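Local coordinates for protein putative MAR1 (Leishmania donovani, PDB 1X9G) that is of unknown function but belongs to the isochorismatase superfamily and is possibly a MAR1-type ribonuclease, at residues Ser10-Pro14 with Lys133-Leu137; Asp27-Ala31 with Leu72-Val76; Lys61-Thr65 with Leu81-His86. The contacts are given in a common frame with arbitrary orientation. Numbering follows the deposited sequence.

Contact 1 (Ser10-Pro14 with Lys133-Leu137); sequences SRLMP and KRVFL
M13 lays its thioether chain over one face of the F136 ring. With chi1 m, chi2 t and chi3 p, M13 CG stands 3.5 Å from the centroid of the F136 ring, 15° off the normal, as a CH-pi contact, and M13 SD follows at 4.4 Å from the same centroid and 22° off the normal, a Met-aromatic contact. F136 (chi1 m, chi2 85°) brings CE2 within 3.7 Å of L12 C. Residues 134-137 form regular strand, so R134 and F136 project toward the loop while V135 and L137 turn from it. Segment 10-14 is irregular: R11 breaks its extended course at -119/-26, and L12 (-132/-169) and M13 (-59/134) carry it past the strand with M13 CA 7.7 Å from F136 CA, too far for backbone pairing. The polar link is made by R134, whose chi1 to chi3 (-28°, -129°, -28°) all lie between wells and whose NH2 donates to L12 O at 3.0 Å (angle 137°). L12 O lies near the guanidinium plane, whereas S10 CB covers one face of the group, 3.5 Å from R134 NH1. Strand side chains R134 and F136 thus hold the N-terminal arm, through L12 O and M13, to the start of a strand of the alpha/beta fold. Strand 134-143 runs between strands 109-115 and 164-167, and E165 offers R134 a long, weak ion pair. M13 also packs on V111 and on I172 and M176 of helix 169-176, with its backbone hydrogen-bonded to Q175 and K178; R11 makes a cation-pi contact with W160 of the second subunit, and V135 packs against helix 117-130 on the strand's other side.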
loop_
_atom_site.group_PDB
_atom_site.type_symbol
_atom_site.label_atom_id
_atom_site.label_comp_id
_atom_site.label_asym_id
_atom_site.label_seq_id
_atom_site.Cartn_x
_atom_site.Cartn_y
_atom_site.Cartn_z
ATOM N N SER A 10 0.654 15.963 -13.614
ATOM C CA SER A 10 2.082 16.081 -13.274
ATOM C C SER A 10 2.456 15.128 -12.158
ATOM O O SER A 10 1.611 14.809 -11.299
ATOM C CB SER A 10 2.432 17.506 -12.871
ATOM O OG SER A 10 2.651 18.290 -14.031
ATOM N N ARG A 11 3.703 14.653 -12.183
ATOM C CA ARG A 11 4.036 13.542 -11.329
ATOM C C ARG A 11 5.101 13.719 -10.283
ATOM O O ARG A 11 5.013 13.025 -9.279
ATOM C CB ARG A 11 4.135 12.189 -12.041
ATOM C CG ARG A 11 3.210 11.171 -11.380
ATOM C CD ARG A 11 3.071 9.850 -12.094
ATOM N NE ARG A 11 2.769 10.077 -13.492
ATOM C CZ ARG A 11 1.711 9.603 -14.135
ATOM N NH1 ARG A 11 0.861 8.808 -13.519
ATOM N NH2 ARG A 11 1.526 9.933 -15.411
ATOM N N LEU A 12 6.065 14.614 -10.421
ATOM C CA LEU A 12 6.956 14.866 -9.262
ATOM C C LEU A 12 7.100 16.375 -9.007
ATOM O O LEU A 12 6.337 17.147 -9.576
ATOM C CB LEU A 12 8.323 14.209 -9.490
ATOM C CG LEU A 12 8.412 12.694 -9.647
ATOM C CD1 LEU A 12 9.672 12.289 -10.331
ATOM C CD2 LEU A 12 8.351 12.026 -8.283
ATOM N N MET A 13 8.030 16.799 -8.152
ATOM C CA MET A 13 8.374 18.240 -8.077
ATOM C C MET A 13 8.875 18.764 -9.450
ATOM O O MET A 13 9.653 18.084 -10.139
ATOM C CB MET A 13 9.429 18.525 -7.002
ATOM C CG MET A 13 8.910 18.271 -5.599
ATOM S SD MET A 13 9.649 19.238 -4.322
ATOM C CE MET A 13 8.710 20.768 -4.486
ATOM N N PRO A 14 8.380 19.935 -9.882
ATOM C CA PRO A 14 8.896 20.521 -11.122
ATOM C C PRO A 14 10.226 21.196 -10.811
ATOM O O PRO A 14 10.514 21.401 -9.615
ATOM C CB PRO A 14 7.824 21.557 -11.501
ATOM C CG PRO A 14 7.142 21.911 -10.233
ATOM C CD PRO A 14 7.334 20.768 -9.251
ATOM N N LYS A 133 -2.942 23.034 -3.512
ATOM C CA LYS A 133 -1.485 23.016 -3.661
ATOM C C LYS A 133 -0.996 21.575 -3.866
ATOM O O LYS A 133 -1.685 20.635 -3.438
ATOM C CB LYS A 133 -0.804 23.698 -2.479
ATOM C CG LYS A 133 -0.772 25.216 -2.641
ATOM C CD LYS A 133 -2.075 25.888 -2.153
ATOM C CE LYS A 133 -1.853 27.362 -1.853
ATOM N NZ LYS A 133 -1.979 28.214 -3.068
ATOM N N ARG A 134 0.135 21.377 -4.556
ATOM C CA ARG A 134 0.706 20.032 -4.552
ATOM C C ARG A 134 1.509 19.897 -3.270
ATOM O O ARG A 134 2.296 20.800 -2.923
ATOM C CB ARG A 134 1.580 19.702 -5.762
ATOM C CG ARG A 134 1.254 20.437 -7.036
ATOM C CD ARG A 134 1.079 19.581 -8.267
ATOM N NE ARG A 134 1.810 18.308 -8.291
ATOM C CZ ARG A 134 2.879 18.052 -9.050
ATOM N NH1 ARG A 134 3.404 19.003 -9.832
ATOM N NH2 ARG A 134 3.445 16.849 -9.003
ATOM N N VAL A 135 1.313 18.792 -2.547
ATOM C CA VAL A 135 2.127 18.578 -1.377
ATOM C C VAL A 135 3.157 17.437 -1.466
ATOM O O VAL A 135 2.883 16.373 -2.027
ATOM C CB VAL A 135 1.344 18.773 -0.005
ATOM C CG1 VAL A 135 -0.109 19.056 -0.183
ATOM C CG2 VAL A 135 1.653 17.705 1.002
ATOM N N PHE A 136 4.365 17.724 -0.974
ATOM C CA PHE A 136 5.520 16.832 -1.044
ATOM C C PHE A 136 6.127 16.719 0.307
ATOM O O PHE A 136 6.333 17.732 0.981
ATOM C CB PHE A 136 6.573 17.363 -2.015
ATOM C CG PHE A 136 6.033 17.634 -3.375
ATOM C CD1 PHE A 136 5.418 18.857 -3.655
ATOM C CD2 PHE A 136 6.114 16.657 -4.380
ATOM C CE1 PHE A 136 4.901 19.103 -4.941
ATOM C CE2 PHE A 136 5.591 16.870 -5.642
ATOM C CZ PHE A 136 4.998 18.107 -5.932
ATOM N N LEU A 137 6.407 15.488 0.727
ATOM C CA LEU A 137 6.718 15.247 2.120
ATOM C C LEU A 137 7.959 14.389 2.197
ATOM O O LEU A 137 7.978 13.316 1.671
ATOM C CB LEU A 137 5.507 14.548 2.813
ATOM C CG LEU A 137 4.193 15.347 2.880
ATOM C CD1 LEU A 137 3.060 14.556 2.406
ATOM C CD2 LEU A 137 3.941 15.844 4.314
#

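Contact 2 (Asp27-Ala31 with Leu72-Val76); sequences DLQEA and LGRIV
L72 opens the segment with positive phi (65/79) and sets its CB 3.9 Å from A31 CB. G73 follows at 133/118, where any CB would jam against the preceding carbonyl O and also crowd Q29 CB, so glycine is called for. G73 O accepts a weak bond from Q29 NE2 at 3.0 Å (Q29 chi1 -34°, between wells, chi2 t). At R74 (-104/161) the side chain points away and the carbonyl does the work: R74 O takes a weak bond from E30 N at 3.3 Å and a CA-H...O contact from Q29 CA at 3.5 Å. I75 returns the latter pattern, its CA 3.5 Å and its CG1 3.4 Å from L28 O, with I75 CA 4.3 Å from Q29 CA. V76 finally lays CG2 3.9 Å from both Q29 C and E30 OE1. L28 (-75/72) centres an inverse gamma turn, and the two loops, neither regular strand, run 138° apart. They lie beyond strands 21-26 and 60-67. Q29 OE1 accepts from H67 N, and E66 OE2 is hydrogen-bonded to I75 N; D27 makes a salt bridge to K90, consistent with the family's active site, and a hydrogen bond to T65 OG1; L28 and V76 pack on F39 of helix 39-55.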
loop_
_atom_site.group_PDB
_atom_site.type_symbol
_atom_site.label_atom_id
_atom_site.label_comp_id
_atom_site.label_asym_id
_atom_site.label_seq_id
_atom_site.Cartn_x
_atom_site.Cartn_y
_atom_site.Cartn_z
ATOM N N ASP A 27 6.151 22.629 13.833
ATOM C CA ASP A 27 6.163 22.329 15.288
ATOM C C ASP A 27 7.398 21.626 15.898
ATOM O O ASP A 27 7.302 20.926 16.902
ATOM C CB ASP A 27 4.868 21.628 15.703
ATOM C CG ASP A 27 3.624 22.415 15.321
ATOM O OD1 ASP A 27 2.508 21.845 15.503
ATOM O OD2 ASP A 27 3.736 23.586 14.864
ATOM N N LEU A 28 8.573 21.858 15.331
ATOM C CA LEU A 28 9.796 21.288 15.896
ATOM C C LEU A 28 10.273 22.011 17.207
ATOM O O LEU A 28 11.271 22.729 17.248
ATOM C CB LEU A 28 10.870 21.194 14.796
ATOM C CG LEU A 28 10.590 20.193 13.654
ATOM C CD1 LEU A 28 11.596 20.309 12.520
ATOM C CD2 LEU A 28 10.461 18.709 14.119
ATOM N N GLN A 29 9.551 21.788 18.295
ATOM C CA GLN A 29 9.727 22.561 19.528
ATOM C C GLN A 29 10.256 21.701 20.680
ATOM O O GLN A 29 10.345 20.466 20.573
ATOM C CB GLN A 29 8.397 23.228 19.908
ATOM C CG GLN A 29 7.615 23.613 18.677
ATOM C CD GLN A 29 6.273 24.182 18.954
ATOM O OE1 GLN A 29 5.403 24.177 18.082
ATOM N NE2 GLN A 29 6.081 24.710 20.163
ATOM N N GLU A 30 10.558 22.370 21.797
ATOM C CA GLU A 30 11.334 21.795 22.879
ATOM C C GLU A 30 10.631 20.667 23.624
ATOM O O GLU A 30 11.267 19.675 23.957
ATOM C CB GLU A 30 11.836 22.905 23.820
ATOM C CG GLU A 30 12.820 22.458 24.935
ATOM C CD GLU A 30 14.086 21.768 24.399
ATOM O OE1 GLU A 30 13.977 20.756 23.644
ATOM O OE2 GLU A 30 15.191 22.247 24.752
ATOM N N ALA A 31 9.329 20.792 23.858
ATOM C CA ALA A 31 8.581 19.743 24.557
ATOM C C ALA A 31 8.787 18.365 23.915
ATOM O O ALA A 31 8.851 17.339 24.618
ATOM C CB ALA A 31 7.107 20.084 24.590
ATOM N N LEU A 72 5.123 25.151 27.164
ATOM C CA LEU A 72 5.993 24.081 26.636
ATOM C C LEU A 72 6.330 24.207 25.093
ATOM O O LEU A 72 5.716 23.544 24.232
ATOM C CB LEU A 72 5.458 22.670 27.006
ATOM C CG LEU A 72 5.256 22.015 28.398
ATOM C CD1 LEU A 72 4.109 22.642 29.252
ATOM C CD2 LEU A 72 5.049 20.472 28.253
ATOM N N GLY A 73 7.280 25.099 24.773
ATOM C CA GLY A 73 8.102 24.968 23.583
ATOM C C GLY A 73 8.340 26.144 22.656
ATOM O O GLY A 73 7.416 26.640 22.018
ATOM N N ARG A 74 9.608 26.538 22.539
ATOM C CA ARG A 74 10.085 27.346 21.418
ATOM C C ARG A 74 10.867 26.476 20.426
ATOM O O ARG A 74 11.331 25.399 20.797
ATOM C CB ARG A 74 10.978 28.467 21.938
ATOM C CG ARG A 74 10.908 29.737 21.149
ATOM C CD ARG A 74 10.695 30.951 22.046
ATOM N NE ARG A 74 11.451 32.045 21.470
ATOM C CZ ARG A 74 11.268 33.343 21.712
ATOM N NH1 ARG A 74 10.309 33.774 22.520
ATOM N NH2 ARG A 74 12.057 34.243 21.130
ATOM N N ILE A 75 11.029 26.956 19.181
ATOM C CA ILE A 75 11.583 26.153 18.079
ATOM C C ILE A 75 13.061 25.799 18.233
ATOM O O ILE A 75 13.935 26.548 17.818
ATOM C CB ILE A 75 11.247 26.748 16.634
ATOM C CG1 ILE A 75 11.395 25.673 15.536
ATOM C CG2 ILE A 75 12.028 28.033 16.332
ATOM C CD1 ILE A 75 12.452 25.898 14.402
ATOM N N VAL A 76 13.316 24.634 18.830
ATOM C CA VAL A 76 14.672 24.081 19.028
ATOM C C VAL A 76 15.816 24.836 18.286
ATOM O O VAL A 76 15.779 24.976 17.045
ATOM C CB VAL A 76 14.683 22.551 18.749
ATOM C CG1 VAL A 76 16.095 22.034 18.426
ATOM C CG2 VAL A 76 14.042 21.800 19.933
#

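Contact 3 (Lys61-Thr65 with Leu81-His86); sequences KYIVT and LPKTAH
On one face of strand 61-65 the central side chain is Y62, chi1 t with chi2 104°. P82, in the C-gamma exo pucker, covers one face of the Y62 ring, with P82 CG 4.1 Å from the Y62 ring centroid and 20° off the normal, a CH-pi contact. L81 (chi1 m, chi2 -33°, between wells) reaches back so that its CD1 lies 4.2 Å from Y62 CE2 and 3.4 Å from V64 CG2 (V64 chi1 t). On the other face, I63 (chi1 m, chi2 t) and H86 (chi1 m, chi2 -101°) stand side by side, I63 CG1 4.4 Å from H86 CB, with Y62 O at the edge of the imidazole, near its plane. A type I turn from P82 to A85, closed by A85 N to P82 O at 3.1 Å, leads H86 alongside I63 as a parallel partner (I63 CA to H86 CA 4.8 Å). H86 N donates to Y62 O at 2.9 Å and 168°; V64 N returns a weak bond to H86 O at 3.3 Å. The link between two parallel strands is thus held by one nearly straight backbone bond and one weak one, while Y62, P82, L81 and V64 meet through apolar and CH-pi contacts, the Y62 hydroxyl bonding to A46 O of helix 39-55.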
loop_
_atom_site.group_PDB
_atom_site.type_symbol
_atom_site.label_atom_id
_atom_site.label_comp_id
_atom_site.label_asym_id
_atom_site.label_seq_id
_atom_site.Cartn_x
_atom_site.Cartn_y
_atom_site.Cartn_z
ATOM N N LYS A 61 9.729 30.241 -0.407
ATOM C CA LYS A 61 9.581 30.788 0.940
ATOM C C LYS A 61 9.875 29.707 1.993
ATOM O O LYS A 61 9.794 28.497 1.706
ATOM C CB LYS A 61 8.151 31.302 1.152
ATOM C CG LYS A 61 7.638 32.141 -0.034
ATOM C CD LYS A 61 6.012 32.382 0.273
ATOM C CE LYS A 61 5.687 33.372 -1.116
ATOM N NZ LYS A 61 4.196 33.708 -0.975
ATOM N N TYR A 62 10.185 30.139 3.213
ATOM C CA TYR A 62 10.424 29.200 4.309
ATOM C C TYR A 62 9.596 29.610 5.529
ATOM O O TYR A 62 9.609 30.772 5.944
ATOM C CB TYR A 62 11.910 29.165 4.624
ATOM C CG TYR A 62 12.361 27.991 5.441
ATOM C CD1 TYR A 62 13.051 26.927 4.841
ATOM C CD2 TYR A 62 12.111 27.934 6.833
ATOM C CE1 TYR A 62 13.475 25.840 5.582
ATOM C CE2 TYR A 62 12.540 26.852 7.592
ATOM C CZ TYR A 62 13.221 25.813 6.956
ATOM O OH TYR A 62 13.660 24.752 7.694
ATOM N N ILE A 63 8.872 28.659 6.109
ATOM C CA ILE A 63 7.835 28.970 7.088
ATOM C C ILE A 63 7.961 28.050 8.325
ATOM O O ILE A 63 8.099 26.839 8.202
ATOM C CB ILE A 63 6.412 28.922 6.422
ATOM C CG1 ILE A 63 6.356 29.842 5.194
ATOM C CG2 ILE A 63 5.267 29.227 7.418
ATOM C CD1 ILE A 63 5.062 29.714 4.392
ATOM N N VAL A 64 7.943 28.636 9.510
ATOM C CA VAL A 64 8.097 27.910 10.754
ATOM C C VAL A 64 6.818 28.214 11.488
ATOM O O VAL A 64 6.457 29.377 11.645
ATOM C CB VAL A 64 9.280 28.479 11.581
ATOM C CG1 VAL A 64 9.409 27.813 12.931
ATOM C CG2 VAL A 64 10.605 28.393 10.784
ATOM N N THR A 65 6.100 27.176 11.904
ATOM C CA THR A 65 5.004 27.374 12.856
ATOM C C THR A 65 5.474 26.846 14.209
ATOM O O THR A 65 6.161 25.807 14.276
ATOM C CB THR A 65 3.711 26.632 12.449
ATOM O OG1 THR A 65 3.957 25.237 12.533
ATOM C CG2 THR A 65 3.309 26.943 11.049
ATOM N N LEU A 81 17.382 28.776 11.258
ATOM C CA LEU A 81 16.465 29.459 10.356
ATOM C C LEU A 81 17.133 30.405 9.362
ATOM O O LEU A 81 18.120 31.074 9.704
ATOM C CB LEU A 81 15.470 30.287 11.190
ATOM C CG LEU A 81 14.389 29.607 12.036
ATOM C CD1 LEU A 81 13.939 28.297 11.334
ATOM C CD2 LEU A 81 14.841 29.375 13.486
ATOM N N PRO A 82 16.575 30.499 8.142
ATOM C CA PRO A 82 17.009 31.528 7.199
ATOM C C PRO A 82 16.524 32.906 7.673
ATOM O O PRO A 82 15.512 32.983 8.378
ATOM C CB PRO A 82 16.303 31.134 5.893
ATOM C CG PRO A 82 15.681 29.811 6.122
ATOM C CD PRO A 82 15.503 29.660 7.587
ATOM N N LYS A 83 17.222 33.983 7.299
ATOM C CA LYS A 83 16.788 35.329 7.709
ATOM C C LYS A 83 15.421 35.661 7.122
ATOM O O LYS A 83 14.642 36.406 7.723
ATOM C CB LYS A 83 17.807 36.415 7.314
ATOM C CG LYS A 83 19.238 36.100 7.674
ATOM C CD LYS A 83 19.392 35.824 9.164
ATOM C CE LYS A 83 20.832 35.481 9.504
ATOM N NZ LYS A 83 21.222 36.126 10.795
ATOM N N THR A 84 15.132 35.094 5.953
ATOM C CA THR A 84 13.861 35.320 5.287
ATOM C C THR A 84 12.647 34.594 5.915
ATOM O O THR A 84 11.518 34.822 5.478
ATOM C CB THR A 84 13.962 34.982 3.781
ATOM O OG1 THR A 84 14.764 33.811 3.614
ATOM C CG2 THR A 84 14.613 36.141 3.007
ATOM N N ALA A 85 12.869 33.754 6.932
ATOM C CA ALA A 85 11.804 32.875 7.499
ATOM C C ALA A 85 10.515 33.569 7.998
ATOM O O ALA A 85 10.585 34.597 8.666
ATOM C CB ALA A 85 12.381 31.977 8.617
ATOM N N HIS A 86 9.340 33.008 7.694
ATOM C CA HIS A 86 8.097 33.579 8.220
ATOM C C HIS A 86 7.638 32.772 9.387
ATOM O O HIS A 86 6.906 31.777 9.256
ATOM C CB HIS A 86 7.011 33.676 7.179
ATOM C CG HIS A 86 7.459 34.350 5.931
ATOM N ND1 HIS A 86 7.157 35.661 5.648
ATOM C CD2 HIS A 86 8.219 33.902 4.901
ATOM C CE1 HIS A 86 7.713 35.995 4.494
ATOM N NE2 HIS A 86 8.359 34.943 4.017
#

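All three contacts belong to one alpha/beta fold with a six-stranded parallel sheet of order 3-2-1-4-5-6. Contact 3 joins strand 60-67 to the start of edge strand 86-90; contact 1 lies toward the other edge, on strand 134-143, their centres about 20 Å apart. Contact 1 encloses the other two along the chain, and their segments alternate. Contacts 2 and 3, centres about 15 Å apart, meet directly: D27 OD2 lies 2.9 Å from T65 OG1, a probable hydrogen bond, and I75 CD1 packs 3.9 Å from V64 CG1. Contact 2 thus sits where strands 21-26 and 60-67 end, around D27, probably the active-site end, while contact 1, about 28 Å away between centres, fastens the N-terminal arm across the chain's centre.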